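Long-range contact in beta-agarase (PDB 6AII), which probably hydrolyses agarose to neoagarobiose, as a GH16-family beta-agarase whose catalytic domain carries a bound calcium ion: residues F131-D141 with K278-Q289. Residues are numbered along the deposited sequence; the frame is centred on the assembly and turned at random.
Sequences FANNVWMISDD and KPMKLIINIEAQ
Trp-136 and Ile-283 face each other as a hydrogen-bonded antiparallel pair, and the bond from Ile-283 N to Trp-136 O (2.8 Å) is nearly straight. With CG wedged between the backbone N and the carbonyl carbon (chi1 56°), the indole lies back over Ile-283, whose CD1 makes a CH-pi contact with the face of the six-membered ring. Ile-138 CG2 touches the same methyl on the same side of the indole plane. Trp-136 NE1 donates in the ring plane to Asn-285 OD1, 3.1 Å away. Each carboxylate oxygen of Glu-287 has its own donor, Asn-285 ND2 for OE1 and, on the anti lone pair of OE2, Gln-289 NE2 (2.7 Å). A water links that same nitrogen to Asn-134 OD1. These two strands neighbour each other in the inner, concave sheet of the GH16 jelly-roll sandwich, the sheet that in this family lines the substrate cleft. The reverse face is tightly packed and wholly apolar in its middle: Val-135 CG1 and Met-137 CG both rest on Leu-282 CD1, 4.0 and 3.8 Å away, and Ile-284 reaches strand 312-325 of the other sheet. Regular backbone bonds end with Ile-138 and Lys-281; beyond them a water joins Asp-140 N to Pro-279 O. Lys-278 NZ, ending an extended chain, meets the syn lone pair of Asp-141 OD2 at 2.7 Å in a partly exposed salt bridge.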
# COMPACT_ATOMS: atom_id res chain seq x y z
N PHE A 131 -1.12 -13.16 -3.10
CA PHE A 131 -1.91 -12.41 -2.13
C PHE A 131 -1.60 -10.93 -2.30
O PHE A 131 -0.58 -10.58 -2.93
CB PHE A 131 -1.69 -12.90 -0.69
CG PHE A 131 -0.32 -12.96 -0.09
CD1 PHE A 131 0.42 -11.81 0.15
CD2 PHE A 131 0.27 -14.19 0.22
CE1 PHE A 131 1.70 -11.88 0.70
CE2 PHE A 131 1.52 -14.26 0.80
CZ PHE A 131 2.24 -13.11 1.02
N ALA A 132 -2.40 -10.10 -1.67
CA ALA A 132 -2.25 -8.63 -1.75
C ALA A 132 -1.13 -8.16 -0.84
O ALA A 132 -0.99 -8.65 0.28
CB ALA A 132 -3.52 -7.93 -1.40
N ASN A 133 -0.30 -7.25 -1.40
CA ASN A 133 0.79 -6.61 -0.71
C ASN A 133 0.49 -5.11 -0.79
O ASN A 133 0.53 -4.53 -1.86
CB ASN A 133 2.12 -6.92 -1.39
CG ASN A 133 2.55 -8.37 -1.36
OD1 ASN A 133 3.63 -8.61 -0.78
ND2 ASN A 133 1.82 -9.28 -2.06
N ASN A 134 0.17 -4.47 0.36
CA ASN A 134 -0.43 -3.15 0.35
C ASN A 134 0.40 -2.15 1.20
O ASN A 134 0.88 -2.49 2.25
CB ASN A 134 -1.81 -3.18 0.98
CG ASN A 134 -2.82 -4.02 0.22
OD1 ASN A 134 -2.81 -4.10 -1.02
ND2 ASN A 134 -3.71 -4.63 1.01
N VAL A 135 0.50 -0.95 0.69
CA VAL A 135 1.08 0.20 1.38
C VAL A 135 0.08 1.35 1.18
O VAL A 135 -0.20 1.76 0.05
CB VAL A 135 2.46 0.61 0.85
CG1 VAL A 135 3.03 1.73 1.70
CG2 VAL A 135 3.42 -0.55 0.80
N TRP A 136 -0.50 1.85 2.27
CA TRP A 136 -1.58 2.81 2.11
C TRP A 136 -1.70 3.65 3.37
O TRP A 136 -1.06 3.37 4.34
CB TRP A 136 -2.89 2.15 1.71
CG TRP A 136 -3.38 1.07 2.63
CD1 TRP A 136 -2.83 -0.17 2.85
CD2 TRP A 136 -4.56 1.12 3.44
NE1 TRP A 136 -3.60 -0.90 3.72
CE2 TRP A 136 -4.66 -0.11 4.10
CE3 TRP A 136 -5.50 2.14 3.65
CZ2 TRP A 136 -5.73 -0.42 4.91
CZ3 TRP A 136 -6.56 1.83 4.47
CH2 TRP A 136 -6.62 0.60 5.14
N MET A 137 -2.50 4.69 3.28
CA MET A 137 -2.61 5.62 4.38
C MET A 137 -4.09 5.96 4.59
O MET A 137 -4.84 6.06 3.62
CB MET A 137 -1.83 6.90 4.04
CG MET A 137 -0.38 6.60 3.65
SD MET A 137 0.69 8.07 3.75
CE MET A 137 -0.03 9.03 2.45
N ILE A 138 -4.49 6.20 5.84
CA ILE A 138 -5.93 6.54 6.05
C ILE A 138 -6.07 7.42 7.28
O ILE A 138 -5.28 7.34 8.21
CB ILE A 138 -6.82 5.29 6.18
CG1 ILE A 138 -8.31 5.69 6.15
CG2 ILE A 138 -6.50 4.48 7.37
CD1 ILE A 138 -9.18 4.68 5.51
N SER A 139 -7.03 8.34 7.14
CA SER A 139 -7.37 9.25 8.27
C SER A 139 -8.03 8.48 9.42
O SER A 139 -8.58 7.39 9.26
CB SER A 139 -8.22 10.38 7.73
OG SER A 139 -9.50 9.90 7.35
N ASP A 140 -7.94 9.06 10.63
CA ASP A 140 -8.44 8.38 11.79
C ASP A 140 -9.95 8.11 11.70
O ASP A 140 -10.41 7.11 12.25
CB ASP A 140 -8.23 9.22 13.05
CG ASP A 140 -6.81 9.33 13.53
OD1 ASP A 140 -5.90 8.70 12.92
OD2 ASP A 140 -6.60 10.06 14.54
N ASP A 141 -10.66 8.93 10.97
CA ASP A 141 -12.12 8.77 10.82
C ASP A 141 -12.49 7.92 9.61
O ASP A 141 -13.65 7.73 9.36
CB ASP A 141 -12.82 10.11 10.79
CG ASP A 141 -12.54 10.98 9.58
OD1 ASP A 141 -11.78 10.52 8.69
OD2 ASP A 141 -13.09 12.10 9.52
N LYS A 278 -6.91 15.41 5.89
CA LYS A 278 -6.92 14.88 7.24
C LYS A 278 -5.62 14.11 7.52
O LYS A 278 -5.19 13.32 6.65
CB LYS A 278 -8.11 13.98 7.43
CG LYS A 278 -9.43 14.73 7.42
CD LYS A 278 -10.65 13.86 7.55
CE LYS A 278 -11.87 14.77 7.68
NZ LYS A 278 -13.08 13.94 7.60
N PRO A 279 -5.04 14.24 8.68
CA PRO A 279 -3.80 13.46 9.00
C PRO A 279 -4.06 11.97 8.83
O PRO A 279 -5.12 11.50 9.20
CB PRO A 279 -3.47 13.79 10.45
CG PRO A 279 -3.98 15.23 10.55
CD PRO A 279 -5.29 15.20 9.79
N MET A 280 -3.03 11.26 8.33
CA MET A 280 -3.18 9.86 8.05
C MET A 280 -2.11 9.02 8.73
O MET A 280 -0.92 9.41 8.81
CB MET A 280 -3.13 9.61 6.55
CG MET A 280 -4.20 10.34 5.81
SD MET A 280 -4.20 9.85 4.04
CE MET A 280 -5.41 11.01 3.43
N LYS A 281 -2.52 7.80 9.13
CA LYS A 281 -1.57 6.77 9.59
C LYS A 281 -1.14 5.97 8.34
O LYS A 281 -1.95 5.89 7.40
CB LYS A 281 -2.17 5.80 10.60
CG LYS A 281 -2.45 6.47 11.96
CD LYS A 281 -3.05 5.53 12.95
CE LYS A 281 -3.27 6.23 14.28
NZ LYS A 281 -3.74 5.23 15.27
N LEU A 282 0.07 5.41 8.39
CA LEU A 282 0.56 4.52 7.34
C LEU A 282 0.22 3.09 7.77
O LEU A 282 0.46 2.66 8.91
CB LEU A 282 2.07 4.76 7.19
CG LEU A 282 2.78 3.84 6.19
CD1 LEU A 282 2.33 4.12 4.79
CD2 LEU A 282 4.28 4.04 6.33
N ILE A 283 -0.27 2.30 6.79
CA ILE A 283 -0.59 0.93 6.98
C ILE A 283 0.21 0.13 5.94
O ILE A 283 0.20 0.48 4.75
CB ILE A 283 -2.13 0.72 6.84
CG1 ILE A 283 -2.88 1.64 7.81
CG2 ILE A 283 -2.50 -0.75 7.02
CD1 ILE A 283 -4.37 1.43 7.91
N ILE A 284 0.86 -0.93 6.40
CA ILE A 284 1.51 -1.90 5.48
C ILE A 284 0.99 -3.28 5.87
O ILE A 284 1.05 -3.68 7.02
CB ILE A 284 3.03 -1.86 5.56
CG1 ILE A 284 3.52 -0.42 5.38
CG2 ILE A 284 3.58 -2.82 4.51
CD1 ILE A 284 5.02 -0.33 5.21
N ASN A 285 0.41 -3.98 4.90
CA ASN A 285 -0.18 -5.24 5.26
C ASN A 285 -0.25 -6.17 4.05
O ASN A 285 -0.10 -5.76 2.88
CB ASN A 285 -1.60 -5.10 5.84
CG ASN A 285 -2.65 -4.88 4.77
OD1 ASN A 285 -2.79 -3.80 4.24
ND2 ASN A 285 -3.43 -5.89 4.42
N ILE A 286 -0.55 -7.44 4.37
CA ILE A 286 -0.88 -8.41 3.36
C ILE A 286 -2.29 -8.95 3.66
O ILE A 286 -2.75 -8.86 4.80
CB ILE A 286 0.12 -9.57 3.27
CG1 ILE A 286 0.14 -10.43 4.53
CG2 ILE A 286 1.52 -8.99 2.90
CD1 ILE A 286 1.15 -11.59 4.54
N GLU A 287 -3.00 -9.33 2.63
CA GLU A 287 -4.34 -9.85 2.84
C GLU A 287 -4.74 -10.74 1.67
O GLU A 287 -4.24 -10.64 0.56
CB GLU A 287 -5.32 -8.71 3.02
CG GLU A 287 -5.39 -7.71 1.98
CD GLU A 287 -6.23 -6.44 2.33
OE1 GLU A 287 -6.24 -5.90 3.45
OE2 GLU A 287 -7.01 -6.09 1.45
N ALA A 288 -5.75 -11.55 1.97
CA ALA A 288 -6.43 -12.41 0.98
C ALA A 288 -7.85 -11.88 0.90
O ALA A 288 -8.63 -12.21 1.81
CB ALA A 288 -6.36 -13.84 1.35
N GLN A 289 -8.18 -11.07 -0.07
CA GLN A 289 -9.50 -10.48 -0.12
C GLN A 289 -10.50 -11.53 -0.64
O GLN A 289 -10.15 -12.45 -1.38
CB GLN A 289 -9.50 -9.25 -1.04
CG GLN A 289 -8.48 -8.22 -0.55
CD GLN A 289 -7.75 -7.46 -1.65
OE1 GLN A 289 -7.98 -7.66 -2.84
NE2 GLN A 289 -6.84 -6.62 -1.23
O HOH W 1 -5.30 -4.58 -2.22
O HOH W 2 -6.90 11.90 11.09